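Local coordinates for molybdopterin-guanine dinucleotide biosynthesis adapter protein (Escherichia coli, PDB 1NP6), which binds GTP, hydrolyses it weakly, and may act as an adapter for efficient biosynthesis and use of the molybdopterin guanine dinucleotide form of molybdenum cofactor, at residues 9-14 with 21-26; 31-36 with 160-165; 58-63 with 76-81; 118-121 with 127-130. All coordinates share one frame; numbering follows the deposited sequence.

Overall arrangement
Interaction 1 lies nearest the centre of the chain and is wholly apolar, fastening helix 19-32, which follows the phosphate-binding loop in the chain, to strand 8-12, which precedes it. Interaction 2 takes the far end of the same helix to helix 158-170 through an arginine at the surface; it touches interaction 1 where L26 meets A162 and L161. Interaction 4 adjoins interaction 1 through neighbouring strands, with L119 N about 3.0 Å from A12 O, and seats a buried phenylalanine against a partly exposed loop proline. Interaction 3 stands apart, its centre about 29 Å from that of interaction 1: a salt bridge from a buried arginine on the two-stranded antiparallel sheet, where the second subunit joins.

Interaction 1 (9-14 with 21-26); sequences LAFAAW and TLLKKL
The carbonyl O of L22 receives two backbone N-H groups, from L26 N at 3.0 Å and from K25 N at 3.1 Å, and these bonds belong to the helical turn that presents L22, L23 and L26 to the ring of F11. The strand 9-12 and the helix 21-26 run at 140° to one another, their axes 10.8 Å apart at closest approach, and F11 reaches across from the strand to meet the leucines. Its CG stands beside the backbone N and anti to the carbonyl carbon (chi1 -83°), which brings the ring over to them. L23 supplies the methyl on one face: CD1 sits 4.0 Å from the F11 ring centroid, 20° off the ring normal, in a CH-pi contact displaced toward the rim, with F11 CD1 as its nearest ring atom. L26 reaches the far end of the ring obliquely, its CD2 3.6 Å from F11 CZ. L22 is the looser partner, with CD2 4.4 Å from F11 CE2. Around this cluster, I117 and L119 of strand 116-120 and L105 of strand 103-107 also touch F11, while L23 packs on L59 of the second subunit. The strand runs into the Walker A loop and the helix leads out of it, as in P-loop NTPases; residues G16 to T20, inferred to bind GTP, lie between the two segments. Since these segments meet through carbon alone, shape and burial of apolar surface, rather than directed bonds, probably set how the helix lies on the sheet beside the nucleotide loop.

Interaction 2 (31-36 with 160-165); sequences CARGIR and GLADFV
R33 reaches from the end of helix 19-32 to A162 and D163 on helix 158-170, and the closer-fitting part of the contact is where the arginine side chain lies against A162. The methyl CB of A162, a buried residue, lies 3.6 Å from R33 NE, while backbone atoms of A162 and D163 lie over one face of the guanidinium. R33 gets there with its chain extended from CG to NE (chi2 155°, chi3 -164°), so that it bridges a backbone separation of 8.8 Å between R33 CA and A162 CA. Toward solvent the contact is looser and its geometry less sure: R33 is exposed and D163 partly so. D163 starts out pointing away from R33 but turns its carboxylate back, OD1 foremost, to form a salt bridge with R33 NH1; the two atoms are modelled too close together for their exact places to be trusted. R33 NH2 has a second acidic partner in E159, so the charge is probably shared between two carboxylates of helix 158-170. Next to R33, G34 takes positive phi and closes helix 19-32 in a Schellman motif, with G34 N bonded to C31 O at 3.0 Å. Inward of the arginine, A162 rests on L26 of helix 19-32 and L161 on L22 and L26, whereas F164 touches strands 137-142 and 151-154, so helix 158-170 lies beside helix 19-32 and packs on these strands of the parallel sheet.

Interaction 3 (58-63 with 76-81); sequences ELRKAG and ALMTET
The two-stranded antiparallel sheet carries helix 53-61 on one side, and R60 in the last turn of that helix meets M78 and E80 of strand 74-80. M78 and E80, two residues apart, both point toward the helix while T79 between them points away. M78 lays its CG over one face of the R60 guanidinium, 3.7 Å from R60 NE; placing CG anti to the backbone N (chi1 -172°) carries it there, and the two side chains cross at about a right angle. E80 comes in at the edge. Its OE1 takes R60 NH1 at 3.1 Å through the syn lone pair, with an N-H...O angle of 154°, nearly in the guanidinium plane, in a salt bridge. R60 is buried and has further partners: NE bonds to S56 OG, and NH1 makes a further salt bridge with D48. A leucine in place of R60 would probably leave the carboxylates of E80 and D48 without this cationic mate and S56 without its side-chain donor. Behind R60 the helix ends in a Schellman motif, in which G63 has positive phi and G63 N bonds R60 O at 3.1 Å. Strand 74-80 pairs antiparallel with a strand of the second subunit, and W75 of the second subunit packs on M78, so the arrangement is that of a helix packed on an antiparallel sheet that continues through a homodimer interface.

Interaction 4 (118-121 with 127-130); sequences VLFR and RPEE
With CG anti to the backbone N (chi1 -179°) and the ring turned to a chi2 of 81°, F120 extends from the end of strand 118-120 to P128 at the start of a short 3-10 turn. The far end of the ring does the touching. F120 CZ lies 3.7 Å from P128 CG, and F120 CE1 lies 3.8 Å from P128 CA, the two side chains meeting obliquely. One residue back, the carbonyl carbon of R127 is 4.1 Å from F120 CE1. F120 is buried, and V144 and S142 also touch it, whereas P128 rests in addition on L146. Strand 116-120 is a neighbour of strand 8-12 in the parallel sheet of the P-loop NTPase fold, and the loop holding P128 links strand 116-120 to strand 137-142. A serine in place of F120 would probably open a gap against P128 and leave the turn freer to shift, since the aromatic ring makes the packing across this contact. Within the loop, R127 N donates to E130 OE1 at 2.9 Å with an N-H...O angle of 149°, approaching from above the carboxylate plane, while E130 OE2 is hydrogen-bonded to H126 ND1.

Interaction 1 (9-14 with 21-26)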
loop_
_atom_site.group_PDB
_atom_site.type_symbol
_atom_site.label_atom_id
_atom_site.label_comp_id
_atom_site.label_asym_id
_atom_site.label_seq_id
_atom_site.Cartn_x
_atom_site.Cartn_y
_atom_site.Cartn_z
ATOM N N LEU B 9 16.655 -1.228 10.471
ATOM C CA LEU B 9 17.226 -0.433 11.565
ATOM C C LEU B 9 16.167 0.426 12.263
ATOM O O LEU B 9 15.528 1.279 11.633
ATOM C CB LEU B 9 18.365 0.471 11.041
ATOM C CG LEU B 9 19.046 1.410 12.053
ATOM C CD1 LEU B 9 19.892 0.641 13.092
ATOM C CD2 LEU B 9 19.903 2.443 11.322
ATOM N N ALA B 10 15.982 0.215 13.563
ATOM C CA ALA B 10 14.989 0.987 14.314
ATOM C C ALA B 10 15.598 2.203 15.011
ATOM O O ALA B 10 16.764 2.188 15.404
ATOM C CB ALA B 10 14.279 0.104 15.338
ATOM N N PHE B 11 14.777 3.236 15.170
ATOM C CA PHE B 11 15.084 4.394 15.990
ATOM C C PHE B 11 14.089 4.438 17.136
ATOM O O PHE B 11 12.875 4.422 16.915
ATOM C CB PHE B 11 15.016 5.687 15.152
ATOM C CG PHE B 11 16.287 5.963 14.385
ATOM C CD1 PHE B 11 16.527 5.335 13.177
ATOM C CD2 PHE B 11 17.266 6.794 14.909
ATOM C CE1 PHE B 11 17.710 5.539 12.492
ATOM C CE2 PHE B 11 18.454 7.010 14.221
ATOM C CZ PHE B 11 18.671 6.388 13.013
ATOM N N ALA B 12 14.604 4.462 18.360
ATOM C CA ALA B 12 13.745 4.357 19.521
ATOM C C ALA B 12 13.981 5.480 20.511
ATOM O O ALA B 12 15.125 5.838 20.793
ATOM C CB ALA B 12 13.933 2.976 20.196
ATOM N N ALA B 13 12.883 6.020 21.044
ATOM C CA ALA B 13 12.904 7.083 22.045
ATOM C C ALA B 13 11.545 7.241 22.731
ATOM O O ALA B 13 10.502 6.899 22.155
ATOM C CB ALA B 13 13.337 8.429 21.421
ATOM N N TRP B 14 11.567 7.749 23.960
ATOM C CA TRP B 14 10.350 8.190 24.648
ATOM C C TRP B 14 9.673 9.280 23.830
ATOM O O TRP B 14 10.353 10.100 23.214
ATOM C CB TRP B 14 10.684 8.802 26.013
ATOM C CG TRP B 14 11.317 7.889 27.036
ATOM C CD1 TRP B 14 10.782 6.737 27.576
ATOM C CD2 TRP B 14 12.590 8.071 27.670
ATOM N NE1 TRP B 14 11.654 6.199 28.492
ATOM C CE2 TRP B 14 12.773 6.990 28.572
ATOM C CE3 TRP B 14 13.602 9.033 27.570
ATOM C CZ2 TRP B 14 13.926 6.851 29.361
ATOM C CZ3 TRP B 14 14.757 8.889 28.350
ATOM C CH2 TRP B 14 14.903 7.805 29.234
ATOM N N THR B 21 11.132 14.109 13.917
ATOM C CA THR B 21 11.902 15.286 13.519
ATOM C C THR B 21 13.323 14.932 13.051
ATOM O O THR B 21 13.822 15.487 12.070
ATOM C CB THR B 21 11.943 16.286 14.703
ATOM O OG1 THR B 21 10.707 17.006 14.752
ATOM C CG2 THR B 21 13.010 17.372 14.524
ATOM N N LEU B 22 13.965 14.014 13.772
ATOM C CA LEU B 22 15.289 13.526 13.427
ATOM C C LEU B 22 15.251 12.776 12.100
ATOM O O LEU B 22 16.078 13.027 11.233
ATOM C CB LEU B 22 15.858 12.628 14.548
ATOM C CG LEU B 22 17.291 12.113 14.298
ATOM C CD1 LEU B 22 18.282 13.254 14.078
ATOM C CD2 LEU B 22 17.775 11.223 15.421
ATOM N N LEU B 23 14.302 11.844 11.964
ATOM C CA LEU B 23 14.127 11.059 10.734
ATOM C C LEU B 23 13.833 11.948 9.517
ATOM O O LEU B 23 14.273 11.647 8.402
ATOM C CB LEU B 23 13.045 10.008 10.910
ATOM C CG LEU B 23 13.400 8.551 11.217
ATOM C CD1 LEU B 23 14.840 8.321 11.658
ATOM C CD2 LEU B 23 12.399 7.945 12.213
ATOM N N LYS B 24 13.121 13.051 9.750
ATOM C CA LYS B 24 12.816 14.058 8.721
ATOM C C LYS B 24 14.049 14.646 8.058
ATOM O O LYS B 24 13.995 14.985 6.878
ATOM C CB LYS B 24 11.969 15.201 9.301
ATOM C CG LYS B 24 10.485 14.951 9.256
ATOM C CD LYS B 24 9.717 16.254 9.095
ATOM C CE LYS B 24 8.552 16.346 10.071
ATOM N NZ LYS B 24 8.418 17.723 10.628
ATOM N N LYS B 25 15.149 14.766 8.810
ATOM C CA LYS B 25 16.437 15.255 8.289
ATOM C C LYS B 25 17.449 14.159 7.909
ATOM O O LYS B 25 18.337 14.385 7.089
ATOM C CB LYS B 25 17.125 16.202 9.284
ATOM C CG LYS B 25 16.206 16.956 10.231
ATOM C CD LYS B 25 16.878 18.212 10.752
ATOM C CE LYS B 25 17.703 17.931 11.998
ATOM N NZ LYS B 25 18.831 18.898 12.168
ATOM N N LEU B 26 17.353 12.985 8.524
ATOM C CA LEU B 26 18.311 11.918 8.227
ATOM C C LEU B 26 18.063 11.278 6.868
ATOM O O LEU B 26 19.023 10.992 6.126
ATOM C CB LEU B 26 18.278 10.845 9.340
ATOM C CG LEU B 26 19.163 9.616 9.105
ATOM C CD1 LEU B 26 20.654 9.961 9.128
ATOM C CD2 LEU B 26 18.808 8.509 10.133
#

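Interaction 2 (31-36 with 160-165)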
loop_
_atom_site.group_PDB
_atom_site.type_symbol
_atom_site.label_atom_id
_atom_site.label_comp_id
_atom_site.label_asym_id
_atom_site.label_seq_id
_atom_site.Cartn_x
_atom_site.Cartn_y
_atom_site.Cartn_z
ATOM N N CYS B 31 19.665 9.819 1.309
ATOM C CA CYS B 31 19.338 9.845 -0.109
ATOM C C CYS B 31 20.414 10.597 -0.908
ATOM O O CYS B 31 20.717 10.236 -2.049
ATOM C CB CYS B 31 17.976 10.511 -0.330
ATOM S SG CYS B 31 16.543 9.479 0.019
ATOM N N ALA B 32 20.997 11.626 -0.294
ATOM C CA ALA B 32 22.062 12.412 -0.935
ATOM C C ALA B 32 23.320 11.586 -1.217
ATOM O O ALA B 32 24.033 11.866 -2.175
ATOM C CB ALA B 32 22.412 13.626 -0.098
ATOM N N ARG B 33 23.589 10.580 -0.381
ATOM C CA ARG B 33 24.732 9.676 -0.580
ATOM C C ARG B 33 24.435 8.499 -1.539
ATOM O O ARG B 33 25.306 7.638 -1.776
ATOM C CB ARG B 33 25.240 9.151 0.768
ATOM C CG ARG B 33 25.847 10.197 1.689
ATOM C CD ARG B 33 25.780 9.821 3.157
ATOM N NE ARG B 33 26.004 10.959 4.049
ATOM C CZ ARG B 33 27.164 11.247 4.625
ATOM N NH1 ARG B 33 28.230 10.492 4.410
ATOM N NH2 ARG B 33 27.264 12.298 5.423
ATOM N N GLY B 34 23.203 8.472 -2.058
ATOM C CA GLY B 34 22.711 7.458 -2.988
ATOM C C GLY B 34 22.039 6.256 -2.311
ATOM O O GLY B 34 21.698 5.275 -2.969
ATOM N N ILE B 35 21.875 6.315 -0.995
ATOM C CA ILE B 35 21.121 5.287 -0.266
ATOM C C ILE B 35 19.631 5.431 -0.579
ATOM O O ILE B 35 19.103 6.537 -0.562
ATOM C CB ILE B 35 21.362 5.401 1.263
ATOM C CG1 ILE B 35 22.794 4.983 1.614
ATOM C CG2 ILE B 35 20.320 4.560 2.055
ATOM C CD1 ILE B 35 23.453 5.890 2.612
ATOM N N ARG B 36 18.953 4.325 -0.883
ATOM C CA ARG B 36 17.519 4.399 -1.121
ATOM C C ARG B 36 16.800 3.782 0.078
ATOM O O ARG B 36 16.700 2.563 0.159
ATOM C CB ARG B 36 17.131 3.718 -2.439
ATOM C CG ARG B 36 17.959 4.162 -3.667
ATOM C CD ARG B 36 17.921 3.171 -4.855
ATOM N NE ARG B 36 18.620 1.914 -4.571
ATOM C CZ ARG B 36 18.497 0.784 -5.270
ATOM N NH1 ARG B 36 17.680 0.707 -6.323
ATOM N NH2 ARG B 36 19.199 -0.290 -4.907
ATOM N N GLY B 160 27.089 13.323 10.561
ATOM C CA GLY B 160 27.841 12.359 11.338
ATOM C C GLY B 160 27.029 11.086 11.545
ATOM O O GLY B 160 27.570 9.979 11.433
ATOM N N LEU B 161 25.738 11.264 11.833
ATOM C CA LEU B 161 24.777 10.162 11.983
ATOM C C LEU B 161 24.623 9.364 10.677
ATOM O O LEU B 161 24.624 8.133 10.688
ATOM C CB LEU B 161 23.424 10.707 12.480
ATOM C CG LEU B 161 22.289 9.720 12.800
ATOM C CD1 LEU B 161 22.757 8.595 13.738
ATOM C CD2 LEU B 161 21.100 10.456 13.397
ATOM N N ALA B 162 24.518 10.068 9.550
ATOM C CA ALA B 162 24.452 9.429 8.240
ATOM C C ALA B 162 25.726 8.622 7.929
ATOM O O ALA B 162 25.651 7.569 7.303
ATOM C CB ALA B 162 24.169 10.480 7.122
ATOM N N ASP B 163 26.877 9.105 8.391
ATOM C CA ASP B 163 28.144 8.406 8.213
ATOM C C ASP B 163 28.148 7.110 9.018
ATOM O O ASP B 163 28.633 6.088 8.539
ATOM C CB ASP B 163 29.331 9.266 8.663
ATOM C CG ASP B 163 29.646 10.408 7.695
ATOM O OD1 ASP B 163 29.048 10.472 6.605
ATOM O OD2 ASP B 163 30.485 11.286 7.951
ATOM N N PHE B 164 27.622 7.173 10.239
ATOM C CA PHE B 164 27.622 6.018 11.148
ATOM C C PHE B 164 26.706 4.901 10.626
ATOM O O PHE B 164 27.010 3.697 10.772
ATOM C CB PHE B 164 27.231 6.451 12.569
ATOM C CG PHE B 164 27.093 5.305 13.541
ATOM C CD1 PHE B 164 28.184 4.882 14.295
ATOM C CD2 PHE B 164 25.870 4.650 13.691
ATOM C CE1 PHE B 164 28.061 3.805 15.180
ATOM C CE2 PHE B 164 25.743 3.578 14.572
ATOM C CZ PHE B 164 26.845 3.167 15.321
ATOM N N VAL B 165 25.582 5.304 10.039
ATOM C CA VAL B 165 24.647 4.360 9.428
ATOM C C VAL B 165 25.280 3.689 8.200
ATOM O O VAL B 165 25.260 2.475 8.091
ATOM C CB VAL B 165 23.257 4.990 9.119
ATOM C CG1 VAL B 165 22.340 4.018 8.348
ATOM C CG2 VAL B 165 22.562 5.492 10.391
#

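Interaction 3 (58-63 with 76-81)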
loop_
_atom_site.group_PDB
_atom_site.type_symbol
_atom_site.label_atom_id
_atom_site.label_comp_id
_atom_site.label_asym_id
_atom_site.label_seq_id
_atom_site.Cartn_x
_atom_site.Cartn_y
_atom_site.Cartn_z
ATOM N N GLU B 58 -14.522 4.687 -0.222
ATOM C CA GLU B 58 -15.817 4.132 -0.671
ATOM C C GLU B 58 -15.809 2.627 -1.030
ATOM O O GLU B 58 -16.735 1.888 -0.679
ATOM C CB GLU B 58 -16.407 4.944 -1.830
ATOM C CG GLU B 58 -16.412 6.453 -1.608
ATOM C CD GLU B 58 -17.580 6.950 -0.771
ATOM O OE1 GLU B 58 -18.478 6.150 -0.420
ATOM O OE2 GLU B 58 -17.597 8.159 -0.461
ATOM N N LEU B 59 -14.769 2.180 -1.724
ATOM C CA LEU B 59 -14.655 0.777 -2.131
ATOM C C LEU B 59 -14.446 -0.166 -0.940
ATOM O O LEU B 59 -14.978 -1.288 -0.921
ATOM C CB LEU B 59 -13.496 0.625 -3.130
ATOM C CG LEU B 59 -13.720 0.411 -4.636
ATOM C CD1 LEU B 59 -15.168 0.605 -5.117
ATOM C CD2 LEU B 59 -12.767 1.304 -5.408
ATOM N N ARG B 60 -13.661 0.281 0.042
ATOM C CA ARG B 60 -13.415 -0.513 1.251
ATOM C C ARG B 60 -14.664 -0.501 2.143
ATOM O O ARG B 60 -14.989 -1.511 2.774
ATOM C CB ARG B 60 -12.189 0.015 2.028
ATOM C CG ARG B 60 -10.849 -0.435 1.451
ATOM C CD ARG B 60 -9.613 0.078 2.198
ATOM N NE ARG B 60 -9.495 1.545 2.110
ATOM C CZ ARG B 60 -9.739 2.384 3.121
ATOM N NH1 ARG B 60 -10.099 1.906 4.317
ATOM N NH2 ARG B 60 -9.638 3.712 2.938
ATOM N N LYS B 61 -15.356 0.645 2.189
ATOM C CA LYS B 61 -16.644 0.750 2.893
ATOM C C LYS B 61 -17.682 -0.233 2.339
ATOM O O LYS B 61 -18.494 -0.763 3.100
ATOM C CB LYS B 61 -17.194 2.186 2.828
ATOM C CG LYS B 61 -18.026 2.614 4.035
ATOM C CD LYS B 61 -19.031 3.701 3.666
ATOM C CE LYS B 61 -20.179 3.769 4.668
ATOM N NZ LYS B 61 -20.736 5.149 4.791
ATOM N N ALA B 62 -17.650 -0.490 1.028
ATOM C CA ALA B 62 -18.576 -1.459 0.411
ATOM C C ALA B 62 -18.165 -2.932 0.565
ATOM O O ALA B 62 -18.959 -3.829 0.270
ATOM C CB ALA B 62 -18.806 -1.136 -1.045
ATOM N N GLY B 63 -16.926 -3.179 0.990
ATOM C CA GLY B 63 -16.459 -4.531 1.243
ATOM C C GLY B 63 -15.152 -4.961 0.596
ATOM O O GLY B 63 -14.729 -6.101 0.784
ATOM N N ALA B 76 -0.681 3.143 -4.131
ATOM C CA ALA B 76 -0.873 2.881 -2.711
ATOM C C ALA B 76 -1.712 1.617 -2.515
ATOM O O ALA B 76 -2.763 1.466 -3.134
ATOM C CB ALA B 76 -1.587 4.073 -2.015
ATOM N N LEU B 77 -1.236 0.730 -1.649
ATOM C CA LEU B 77 -1.996 -0.468 -1.266
ATOM C C LEU B 77 -2.629 -0.252 0.124
ATOM O O LEU B 77 -1.973 0.281 1.022
ATOM C CB LEU B 77 -1.043 -1.666 -1.264
ATOM C CG LEU B 77 -1.623 -2.934 -0.585
ATOM C CD1 LEU B 77 -2.671 -3.629 -1.463
ATOM C CD2 LEU B 77 -0.447 -3.845 -0.257
ATOM N N MET B 78 -3.914 -0.584 0.299
ATOM C CA MET B 78 -4.492 -0.566 1.636
ATOM C C MET B 78 -5.009 -1.976 1.985
ATOM O O MET B 78 -5.601 -2.620 1.135
ATOM C CB MET B 78 -5.597 0.479 1.765
ATOM C CG MET B 78 -6.123 0.673 3.208
ATOM S SD MET B 78 -5.057 1.516 4.377
ATOM C CE MET B 78 -5.198 3.302 3.736
ATOM N N THR B 79 -4.743 -2.420 3.213
ATOM C CA THR B 79 -5.183 -3.744 3.727
ATOM C C THR B 79 -6.022 -3.515 4.988
ATOM O O THR B 79 -5.524 -3.041 6.003
ATOM C CB THR B 79 -3.962 -4.648 4.023
ATOM O OG1 THR B 79 -3.194 -4.849 2.825
ATOM C CG2 THR B 79 -4.394 -6.102 4.433
ATOM N N GLU B 80 -7.310 -3.829 4.910
ATOM C CA GLU B 80 -8.211 -3.721 6.060
ATOM C C GLU B 80 -7.928 -4.876 7.047
ATOM O O GLU B 80 -7.873 -6.038 6.630
ATOM C CB GLU B 80 -9.674 -3.760 5.572
ATOM C CG GLU B 80 -10.669 -3.007 6.442
ATOM C CD GLU B 80 -10.694 -1.502 6.221
ATOM O OE1 GLU B 80 -9.826 -0.940 5.499
ATOM O OE2 GLU B 80 -11.604 -0.864 6.794
ATOM N N THR B 81 -7.709 -4.542 8.326
ATOM C CA THR B 81 -7.532 -5.533 9.408
ATOM C C THR B 81 -8.529 -5.264 10.560
ATOM O O THR B 81 -8.134 -4.829 11.651
ATOM C CB THR B 81 -6.079 -5.528 9.974
ATOM O OG1 THR B 81 -5.776 -4.236 10.528
ATOM C CG2 THR B 81 -5.025 -5.755 8.878
#

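Interaction 4 (118-121 with 127-130)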
loop_
_atom_site.group_PDB
_atom_site.type_symbol
_atom_site.label_atom_id
_atom_site.label_comp_id
_atom_site.label_asym_id
_atom_site.label_seq_id
_atom_site.Cartn_x
_atom_site.Cartn_y
_atom_site.Cartn_z
ATOM N N VAL B 118 19.125 4.476 19.864
ATOM C CA VAL B 118 18.291 5.047 20.919
ATOM C C VAL B 118 18.644 6.539 21.050
ATOM O O VAL B 118 19.796 6.904 20.939
ATOM C CB VAL B 118 18.530 4.321 22.271
ATOM C CG1 VAL B 118 17.835 5.029 23.459
ATOM C CG2 VAL B 118 18.063 2.883 22.169
ATOM N N LEU B 119 17.642 7.378 21.264
ATOM C CA LEU B 119 17.855 8.831 21.335
ATOM C C LEU B 119 17.681 9.345 22.757
ATOM O O LEU B 119 16.893 8.782 23.526
ATOM C CB LEU B 119 16.889 9.551 20.385
ATOM C CG LEU B 119 16.664 8.959 18.980
ATOM C CD1 LEU B 119 15.649 9.793 18.229
ATOM C CD2 LEU B 119 17.950 8.805 18.142
ATOM N N PHE B 120 18.436 10.390 23.112
ATOM C CA PHE B 120 18.312 11.067 24.410
ATOM C C PHE B 120 18.474 12.581 24.249
ATOM O O PHE B 120 19.452 13.041 23.676
ATOM C CB PHE B 120 19.366 10.539 25.415
ATOM C CG PHE B 120 19.274 11.170 26.791
ATOM C CD1 PHE B 120 18.337 10.710 27.728
ATOM C CD2 PHE B 120 20.115 12.225 27.154
ATOM C CE1 PHE B 120 18.222 11.307 28.994
ATOM C CE2 PHE B 120 20.012 12.833 28.426
ATOM C CZ PHE B 120 19.072 12.353 29.355
ATOM N N ARG B 121 17.510 13.334 24.758
ATOM C CA ARG B 121 17.622 14.790 24.877
ATOM C C ARG B 121 17.438 15.179 26.331
ATOM O O ARG B 121 16.401 14.872 26.939
ATOM C CB ARG B 121 16.586 15.512 23.989
ATOM C CG ARG B 121 16.828 17.021 23.913
ATOM C CD ARG B 121 15.836 17.842 23.100
ATOM N NE ARG B 121 14.631 18.149 23.866
ATOM C CZ ARG B 121 13.498 17.495 23.704
ATOM N NH1 ARG B 121 13.444 16.531 22.804
ATOM N NH2 ARG B 121 12.429 17.795 24.426
ATOM N N ARG B 127 15.943 11.271 33.390
ATOM C CA ARG B 127 17.332 11.050 33.778
ATOM C C ARG B 127 17.975 9.997 32.858
ATOM O O ARG B 127 17.297 9.069 32.414
ATOM C CB ARG B 127 17.403 10.621 35.248
ATOM C CG ARG B 127 17.487 11.793 36.223
ATOM C CD ARG B 127 16.810 11.545 37.571
ATOM N NE ARG B 127 16.646 12.786 38.333
ATOM C CZ ARG B 127 17.232 13.050 39.499
ATOM N NH1 ARG B 127 18.031 12.157 40.074
ATOM N NH2 ARG B 127 17.018 14.214 40.100
ATOM N N PRO B 128 19.273 10.126 32.575
ATOM C CA PRO B 128 19.950 9.205 31.647
ATOM C C PRO B 128 19.984 7.784 32.208
ATOM O O PRO B 128 20.021 6.819 31.446
ATOM C CB PRO B 128 21.375 9.762 31.569
ATOM C CG PRO B 128 21.280 11.152 32.093
ATOM C CD PRO B 128 20.210 11.102 33.152
ATOM N N GLU B 129 19.957 7.678 33.535
ATOM C CA GLU B 129 19.963 6.398 34.236
ATOM C C GLU B 129 18.740 5.561 33.899
ATOM O O GLU B 129 18.770 4.339 34.052
ATOM C CB GLU B 129 20.046 6.615 35.755
ATOM C CG GLU B 129 21.368 7.199 36.245
ATOM C CD GLU B 129 21.392 8.726 36.257
ATOM O OE1 GLU B 129 20.316 9.359 36.328
ATOM O OE2 GLU B 129 22.499 9.304 36.199
ATOM N N GLU B 130 17.667 6.208 33.440
ATOM C CA GLU B 130 16.437 5.483 33.095
ATOM C C GLU B 130 16.371 4.969 31.644
ATOM O O GLU B 130 15.371 4.368 31.245
ATOM C CB GLU B 130 15.165 6.258 33.510
ATOM C CG GLU B 130 14.976 7.627 32.877
ATOM C CD GLU B 130 13.745 8.366 33.393
ATOM O OE1 GLU B 130 13.907 9.377 34.114
ATOM O OE2 GLU B 130 12.612 7.944 33.068
#